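Local coordinates for DsbA family protein (Salmonella typhimurium, PDB 7JVE) that acts as a trimeric thioredoxin-like enzyme of the DsbA family with both thiol oxidase and disulfide isomerase activities, at residues D152-N155 with A156-T160; T168-D171 with V172-A176; H198-L201 with L202-A206. One frame throughout, in Å; residues are numbered along the deposited sequence.

Contact 1 (D152-N155 with A156-T160); sequences DWHN and ALYAT
The imidazole of His154 presents its face to the edge of the Tyr158 ring, one turn further along the same helix. The evidence for an offset edge-to-face pair is a centroid separation of 5.0 Å and an angle of 81° between the planes. The ring of Tyr158 leads with CE2, which lies 3.4 Å from His154 NE2. At the imidazole's own edge, in its plane, sits Asn155 OD1. Trp153 makes a second i to i+4 pair: the benzo part of its indole meets Leu157 at an oblique slant, with CZ2 3.8 Å from Leu157 CD2. Trp153 and His154 both hold CG anti to the backbone N (chi1 153° and 164°), and each side chain thereby runs alongside its partner, pointing the same way. Beneath them the backbone bonds are those of an alpha helix, for example Leu157 N to Trp153 O at 2.9 Å. Further along, Thr160 OG1 donates to Leu157 O over 2.7 Å, nearly straight in line with that carbonyl, which also takes the Thr160 amide. Tyr158 touches Cys97, whose disulfide to Cys94 is formed here, and its hydroxyl makes a weak bond to Asp91 O. His154 meets the rings of Phe90 and Phe118 edge-to-face, on strands 84-90 and 115-120, while Trp153 packs against helices 169-176 and 128-145.

Contact 2 (T168-D171 with V172-A176); sequences TEHD and VYTLA
A capping box opens helix 169-176, and from it the first turn reaches into the second through Val172, Tyr173 and Thr174. Thr168, the N-cap, accepts the amide of Asp171 at OG1 (3.2 Å), and Asp171 OD2 in return receives Thr168 N at 3.1 Å, from above the carboxylate plane. Asp171 can turn back in this way because its CG stands beside its own backbone N (chi1 -69°); its other oxygen, OD1, forms a salt bridge with Lys162. The Thr168 carbonyl then takes Val172 N in its plane. One turn on, Thr174 OG1 donates to His170 O over 2.8 Å while Thr174 N reaches the same oxygen at 2.9 Å. The two donors come from opposite faces of the carbonyl plane, so the oxygen is gripped twice by one residue. That hydroxyl also lies over one face of the His170 imidazole, 3.4 Å above its plane and displaced toward the rim. On another side of the helix a water in the plane of the Tyr173 ring, at its edge, lies 2.7 Å from Tyr173 OH but implausibly close, 2.4 Å, to Glu169 OE1, so a bridge between the two is doubtful. Tyr173 is further engaged by Lys189 in a cation-pi contact. Reciprocal side-chain-to-amide bonds between the N-cap and the residue three places later are the signature of a capped alpha-helical N-terminus.

Contact 3 (H198-L201 with L202-A206); sequences HDAL and LTNQA
Thr203 turns its hydroxyl back on Asp199, one turn earlier in helix 199-210, where the carbonyl oxygen receives two bonds from this single residue. The amide, Thr203 N, approaches Asp199 O at 2.9 Å and almost straight, with 172° at the hydrogen. The hydroxyl, Thr203 OG1, donates to the same oxygen at 3.0 Å, but from well above the carbonyl plane, 41° out of it. What brings the hydroxyl there is the first torsion of Thr203 (chi1 -60°), which sets OG1 beside its own backbone N and sends CG2 the other way. The carboxylate of Asp199 slants across this group, with OD2 3.3 Å from Thr203 OG1.

A similar back-folding is seen at Asn204, whose amide group lies against the carbonyl of Ala200: CG is 3.0 Å from Ala200 O. The bond to that oxygen comes from the backbone, Asn204 N to Ala200 O at 2.7 Å. The side-chain nitrogen ND2 instead donates to Glu120 O, at the end of strand 115-120.

Further out, His198 occupies the N-cap position, and its carbonyl accepts Leu202 N at 3.3 Å, within the carbonyl plane. A hydrogen bond between His198 NE2 and Glu139 OE2 joins the start of helix 199-210 to helix 128-145. Leu201 packs on Ser131 of helix 128-145 and on Pro122, while Gln205 NE2 is hydrogen-bonded to Gln209 OE1 and Ser214 OG.

Chemically, the side-chain nitrogens Asn204 ND2 and Gln205 NE2, on buried residues, are both satisfied outside these two turns, whereas the hydroxyl of the exposed Thr203 gives its proton to the helix backbone. The Asp199 carboxylate, at the helix start, would be expected to interact favourably with the helix dipole.

The three contacts are single stretches of three different helices and follow one another in series: contact 1 in helix 147-159, contact 2 in the next helix, 169-176, and contact 3 in helix 199-210. Contacts 1 and 2 touch, their centres 11 Å apart. Leu175 CD2 lies 3.6 Å from both Leu157 N and Trp153 CZ3, packing the two successive helices against each other. Contact 3 stands apart, its centre about 20 Å from each of the others. Helix 128-145 bridges the gap, since side chains of all three contacts rest on it. Contacts 1 and 3 also reach the central sheet, tying these helices to the thioredoxin-like core.

Contact 1 (D152-N155 with A156-T160)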
loop_
_atom_site.group_PDB
_atom_site.type_symbol
_atom_site.label_atom_id
_atom_site.label_comp_id
_atom_site.label_asym_id
_atom_site.label_seq_id
_atom_site.Cartn_x
_atom_site.Cartn_y
_atom_site.Cartn_z
ATOM N N ASP A 152 -27.307 14.627 16.718
ATOM C CA ASP A 152 -26.827 15.967 16.352
ATOM C C ASP A 152 -25.459 16.248 16.947
ATOM O O ASP A 152 -24.578 16.797 16.276
ATOM C CB ASP A 152 -27.769 17.102 16.797
ATOM C CG ASP A 152 -29.131 17.013 16.178
ATOM O OD1 ASP A 152 -30.124 17.314 16.876
ATOM O OD2 ASP A 152 -29.216 16.605 14.999
ATOM N N TRP A 153 -25.284 15.930 18.227
ATOM C CA TRP A 153 -23.989 16.149 18.859
ATOM C C TRP A 153 -22.906 15.331 18.162
ATOM O O TRP A 153 -21.818 15.833 17.852
ATOM C CB TRP A 153 -24.081 15.794 20.345
ATOM C CG TRP A 153 -22.791 15.366 20.919
ATOM C CD1 TRP A 153 -22.382 14.081 21.152
ATOM C CD2 TRP A 153 -21.706 16.216 21.316
ATOM N NE1 TRP A 153 -21.112 14.082 21.689
ATOM C CE2 TRP A 153 -20.673 15.374 21.802
ATOM C CE3 TRP A 153 -21.511 17.607 21.325
ATOM C CZ2 TRP A 153 -19.454 15.877 22.292
ATOM C CZ3 TRP A 153 -20.298 18.107 21.812
ATOM C CH2 TRP A 153 -19.285 17.239 22.288
ATOM N N HIS A 154 -23.197 14.060 17.915
ATOM C CA HIS A 154 -22.258 13.161 17.265
ATOM C C HIS A 154 -21.825 13.705 15.907
ATOM O O HIS A 154 -20.627 13.814 15.620
ATOM C CB HIS A 154 -22.936 11.789 17.169
ATOM C CG HIS A 154 -22.300 10.825 16.218
ATOM N ND1 HIS A 154 -21.466 9.814 16.639
ATOM C CD2 HIS A 154 -22.433 10.670 14.880
ATOM C CE1 HIS A 154 -21.087 9.098 15.601
ATOM N NE2 HIS A 154 -21.661 9.594 14.519
ATOM N N ASN A 155 -22.787 14.072 15.060
ATOM C CA ASN A 155 -22.437 14.632 13.760
ATOM C C ASN A 155 -21.686 15.948 13.903
ATOM O O ASN A 155 -20.773 16.242 13.116
ATOM C CB ASN A 155 -23.690 14.835 12.924
ATOM C CG ASN A 155 -24.329 13.527 12.522
ATOM O OD1 ASN A 155 -23.633 12.548 12.295
ATOM N ND2 ASN A 155 -25.658 13.502 12.438
ATOM N N ALA A 156 -22.057 16.766 14.893
ATOM C CA ALA A 156 -21.396 18.053 15.039
ATOM C C ALA A 156 -19.932 17.874 15.420
ATOM O O ALA A 156 -19.076 18.646 14.977
ATOM C CB ALA A 156 -22.123 18.907 16.082
ATOM N N LEU A 157 -19.629 16.851 16.217
ATOM C CA LEU A 157 -18.256 16.616 16.623
ATOM C C LEU A 157 -17.392 16.220 15.429
ATOM O O LEU A 157 -16.342 16.825 15.190
ATOM C CB LEU A 157 -18.228 15.570 17.732
ATOM C CG LEU A 157 -16.898 15.429 18.471
ATOM C CD1 LEU A 157 -16.367 16.789 18.896
ATOM C CD2 LEU A 157 -17.041 14.484 19.671
ATOM N N TYR A 158 -17.822 15.208 14.667
ATOM C CA TYR A 158 -17.299 14.976 13.318
ATOM C C TYR A 158 -17.161 16.215 12.445
ATOM O O TYR A 158 -16.130 16.395 11.787
ATOM C CB TYR A 158 -18.168 13.914 12.630
ATOM C CG TYR A 158 -17.825 12.473 12.925
ATOM C CD1 TYR A 158 -16.530 12.111 13.280
ATOM C CD2 TYR A 158 -18.817 11.486 12.971
ATOM C CE1 TYR A 158 -16.199 10.786 13.514
ATOM C CE2 TYR A 158 -18.508 10.159 13.267
ATOM C CZ TYR A 158 -17.199 9.811 13.529
ATOM O OH TYR A 158 -16.871 8.479 13.810
ATOM N N ALA A 159 -18.178 17.081 12.411
ATOM C CA ALA A 159 -18.104 18.229 11.515
ATOM C C ALA A 159 -16.959 19.173 11.858
ATOM O O ALA A 159 -16.655 20.051 11.045
ATOM C CB ALA A 159 -19.420 19.013 11.503
ATOM N N THR A 160 -16.325 19.046 13.030
ATOM C CA THR A 160 -15.106 19.824 13.229
ATOM C C THR A 160 -14.039 19.477 12.198
ATOM O O THR A 160 -13.121 20.278 11.980
ATOM C CB THR A 160 -14.510 19.629 14.625
ATOM O OG1 THR A 160 -14.106 18.261 14.785
ATOM C CG2 THR A 160 -15.488 20.063 15.729
#

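Contact 2 (T168-D171 with V172-A176)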
loop_
_atom_site.group_PDB
_atom_site.type_symbol
_atom_site.label_atom_id
_atom_site.label_comp_id
_atom_site.label_asym_id
_atom_site.label_seq_id
_atom_site.Cartn_x
_atom_site.Cartn_y
_atom_site.Cartn_z
ATOM N N THR A 168 -8.788 18.024 20.170
ATOM C CA THR A 168 -8.326 18.196 21.543
ATOM C C THR A 168 -9.504 18.254 22.514
ATOM O O THR A 168 -10.646 18.506 22.132
ATOM C CB THR A 168 -7.498 19.473 21.696
ATOM O OG1 THR A 168 -8.338 20.598 21.423
ATOM C CG2 THR A 168 -6.272 19.473 20.781
ATOM N N GLU A 169 -9.203 18.050 23.803
ATOM C CA GLU A 169 -10.247 18.206 24.811
ATOM C C GLU A 169 -10.832 19.605 24.752
ATOM O O GLU A 169 -12.058 19.774 24.806
ATOM C CB GLU A 169 -9.725 17.885 26.216
ATOM C CG GLU A 169 -9.477 16.395 26.335
ATOM C CD GLU A 169 -8.982 15.916 27.700
ATOM O OE1 GLU A 169 -9.528 16.304 28.738
ATOM O OE2 GLU A 169 -7.976 15.177 27.739
ATOM N N HIS A 170 -9.978 20.614 24.578
ATOM C CA HIS A 170 -10.465 21.980 24.406
ATOM C C HIS A 170 -11.517 22.073 23.307
ATOM O O HIS A 170 -12.517 22.780 23.471
ATOM C CB HIS A 170 -9.312 22.931 24.094
ATOM C CG HIS A 170 -9.767 24.319 23.769
ATOM N ND1 HIS A 170 -10.174 25.218 24.738
ATOM C CD2 HIS A 170 -9.910 24.955 22.584
ATOM C CE1 HIS A 170 -10.543 26.349 24.163
ATOM N NE2 HIS A 170 -10.394 26.215 22.857
ATOM N N ASP A 171 -11.297 21.383 22.171
ATOM C CA ASP A 171 -12.266 21.393 21.071
ATOM C C ASP A 171 -13.593 20.789 21.505
ATOM O O ASP A 171 -14.668 21.299 21.176
ATOM C CB ASP A 171 -11.742 20.603 19.863
ATOM C CG ASP A 171 -10.581 21.269 19.160
ATOM O OD1 ASP A 171 -10.520 22.520 19.121
ATOM O OD2 ASP A 171 -9.722 20.515 18.625
ATOM N N VAL A 172 -13.531 19.654 22.191
ATOM C CA VAL A 172 -14.745 18.981 22.635
ATOM C C VAL A 172 -15.524 19.874 23.593
ATOM O O VAL A 172 -16.731 20.083 23.428
ATOM C CB VAL A 172 -14.386 17.619 23.261
ATOM C CG1 VAL A 172 -15.625 16.915 23.824
ATOM C CG2 VAL A 172 -13.699 16.757 22.216
ATOM N N TYR A 173 -14.836 20.437 24.598
ATOM C CA TYR A 173 -15.507 21.332 25.534
ATOM C C TYR A 173 -16.128 22.512 24.810
ATOM O O TYR A 173 -17.230 22.958 25.160
ATOM C CB TYR A 173 -14.533 21.864 26.580
ATOM C CG TYR A 173 -14.090 20.884 27.624
ATOM C CD1 TYR A 173 -15.006 20.139 28.340
ATOM C CD2 TYR A 173 -12.745 20.739 27.921
ATOM C CE1 TYR A 173 -14.586 19.259 29.297
ATOM C CE2 TYR A 173 -12.318 19.880 28.869
ATOM C CZ TYR A 173 -13.239 19.145 29.565
ATOM O OH TYR A 173 -12.797 18.272 30.523
ATOM N N THR A 174 -15.416 23.056 23.819
ATOM C CA THR A 174 -15.894 24.248 23.134
ATOM C C THR A 174 -17.195 23.958 22.406
ATOM O O THR A 174 -18.145 24.737 22.479
ATOM C CB THR A 174 -14.837 24.772 22.162
ATOM O OG1 THR A 174 -13.710 25.252 22.896
ATOM C CG2 THR A 174 -15.394 25.928 21.330
ATOM N N LEU A 175 -17.261 22.834 21.701
ATOM C CA LEU A 175 -18.537 22.432 21.128
ATOM C C LEU A 175 -19.540 22.088 22.227
ATOM O O LEU A 175 -20.713 22.476 22.144
ATOM C CB LEU A 175 -18.345 21.254 20.169
ATOM C CG LEU A 175 -19.590 20.761 19.410
ATOM C CD1 LEU A 175 -20.186 21.830 18.477
ATOM C CD2 LEU A 175 -19.317 19.472 18.623
ATOM N N ALA A 176 -19.087 21.397 23.287
ATOM C CA ALA A 176 -20.033 20.856 24.263
ATOM C C ALA A 176 -20.780 21.948 25.022
ATOM O O ALA A 176 -21.900 21.716 25.485
ATOM C CB ALA A 176 -19.321 19.931 25.248
HETATM O O HOH W 1 -10.154 17.845 30.507
#

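Contact 3 (H198-L201 with L202-A206)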
loop_
_atom_site.group_PDB
_atom_site.type_symbol
_atom_site.label_atom_id
_atom_site.label_comp_id
_atom_site.label_asym_id
_atom_site.label_seq_id
_atom_site.Cartn_x
_atom_site.Cartn_y
_atom_site.Cartn_z
ATOM N N HIS A 198 -14.336 7.328 31.624
ATOM C CA HIS A 198 -15.777 7.186 31.500
ATOM C C HIS A 198 -16.150 5.725 31.294
ATOM O O HIS A 198 -15.593 5.047 30.421
ATOM C CB HIS A 198 -16.309 8.009 30.339
ATOM C CG HIS A 198 -17.796 8.002 30.260
ATOM N ND1 HIS A 198 -18.479 7.494 29.178
ATOM C CD2 HIS A 198 -18.737 8.444 31.135
ATOM C CE1 HIS A 198 -19.778 7.631 29.384
ATOM N NE2 HIS A 198 -19.962 8.194 30.568
ATOM N N ASP A 199 -17.133 5.263 32.067
ATOM C CA ASP A 199 -17.422 3.833 32.098
ATOM C C ASP A 199 -17.734 3.276 30.707
ATOM O O ASP A 199 -17.377 2.138 30.392
ATOM C CB ASP A 199 -18.577 3.540 33.048
ATOM C CG ASP A 199 -18.806 2.043 33.204
ATOM O OD1 ASP A 199 -17.987 1.400 33.912
ATOM O OD2 ASP A 199 -19.758 1.501 32.578
ATOM N N ALA A 200 -18.412 4.054 29.866
ATOM C CA ALA A 200 -18.757 3.559 28.537
ATOM C C ALA A 200 -17.510 3.290 27.704
ATOM O O ALA A 200 -17.477 2.342 26.909
ATOM C CB ALA A 200 -19.678 4.554 27.825
ATOM N N LEU A 201 -16.471 4.114 27.870
ATOM C CA LEU A 201 -15.230 3.881 27.142
ATOM C C LEU A 201 -14.551 2.595 27.598
ATOM O O LEU A 201 -14.044 1.832 26.770
ATOM C CB LEU A 201 -14.288 5.067 27.312
ATOM C CG LEU A 201 -13.285 5.236 26.184
ATOM C CD1 LEU A 201 -14.028 5.747 24.931
ATOM C CD2 LEU A 201 -12.136 6.159 26.578
ATOM N N LEU A 202 -14.529 2.334 28.910
ATOM C CA LEU A 202 -13.953 1.087 29.408
ATOM C C LEU A 202 -14.746 -0.114 28.900
ATOM O O LEU A 202 -14.171 -1.101 28.416
ATOM C CB LEU A 202 -13.920 1.083 30.945
ATOM C CG LEU A 202 -13.083 2.115 31.689
ATOM C CD1 LEU A 202 -13.366 2.062 33.201
ATOM C CD2 LEU A 202 -11.575 1.925 31.383
ATOM N N THR A 203 -16.075 -0.051 29.036
ATOM C CA THR A 203 -16.948 -1.136 28.593
ATOM C C THR A 203 -16.847 -1.352 27.092
ATOM O O THR A 203 -16.763 -2.492 26.626
ATOM C CB THR A 203 -18.398 -0.816 28.995
ATOM O OG1 THR A 203 -18.463 -0.694 30.411
ATOM C CG2 THR A 203 -19.401 -1.900 28.520
ATOM N N ASN A 204 -16.849 -0.266 26.316
ATOM C CA ASN A 204 -16.791 -0.405 24.863
ATOM C C ASN A 204 -15.455 -0.985 24.406
ATOM O O ASN A 204 -15.413 -1.778 23.465
ATOM C CB ASN A 204 -17.046 0.946 24.200
ATOM C CG ASN A 204 -18.487 1.373 24.295
ATOM O OD1 ASN A 204 -19.347 0.597 24.711
ATOM N ND2 ASN A 204 -18.770 2.607 23.903
ATOM N N GLN A 205 -14.351 -0.589 25.046
ATOM C CA GLN A 205 -13.044 -1.116 24.661
ATOM C C GLN A 205 -12.904 -2.586 25.050
ATOM O O GLN A 205 -12.330 -3.384 24.294
ATOM C CB GLN A 205 -11.931 -0.294 25.300
ATOM C CG GLN A 205 -10.540 -0.839 25.042
ATOM C CD GLN A 205 -10.185 -0.811 23.568
ATOM O OE1 GLN A 205 -10.735 -0.018 22.803
ATOM N NE2 GLN A 205 -9.264 -1.684 23.160
ATOM N N ALA A 206 -13.430 -2.962 26.221
ATOM C CA ALA A 206 -13.472 -4.375 26.587
ATOM C C ALA A 206 -14.298 -5.173 25.584
ATOM O O ALA A 206 -13.893 -6.263 25.169
ATOM C CB ALA A 206 -14.025 -4.547 28.005
#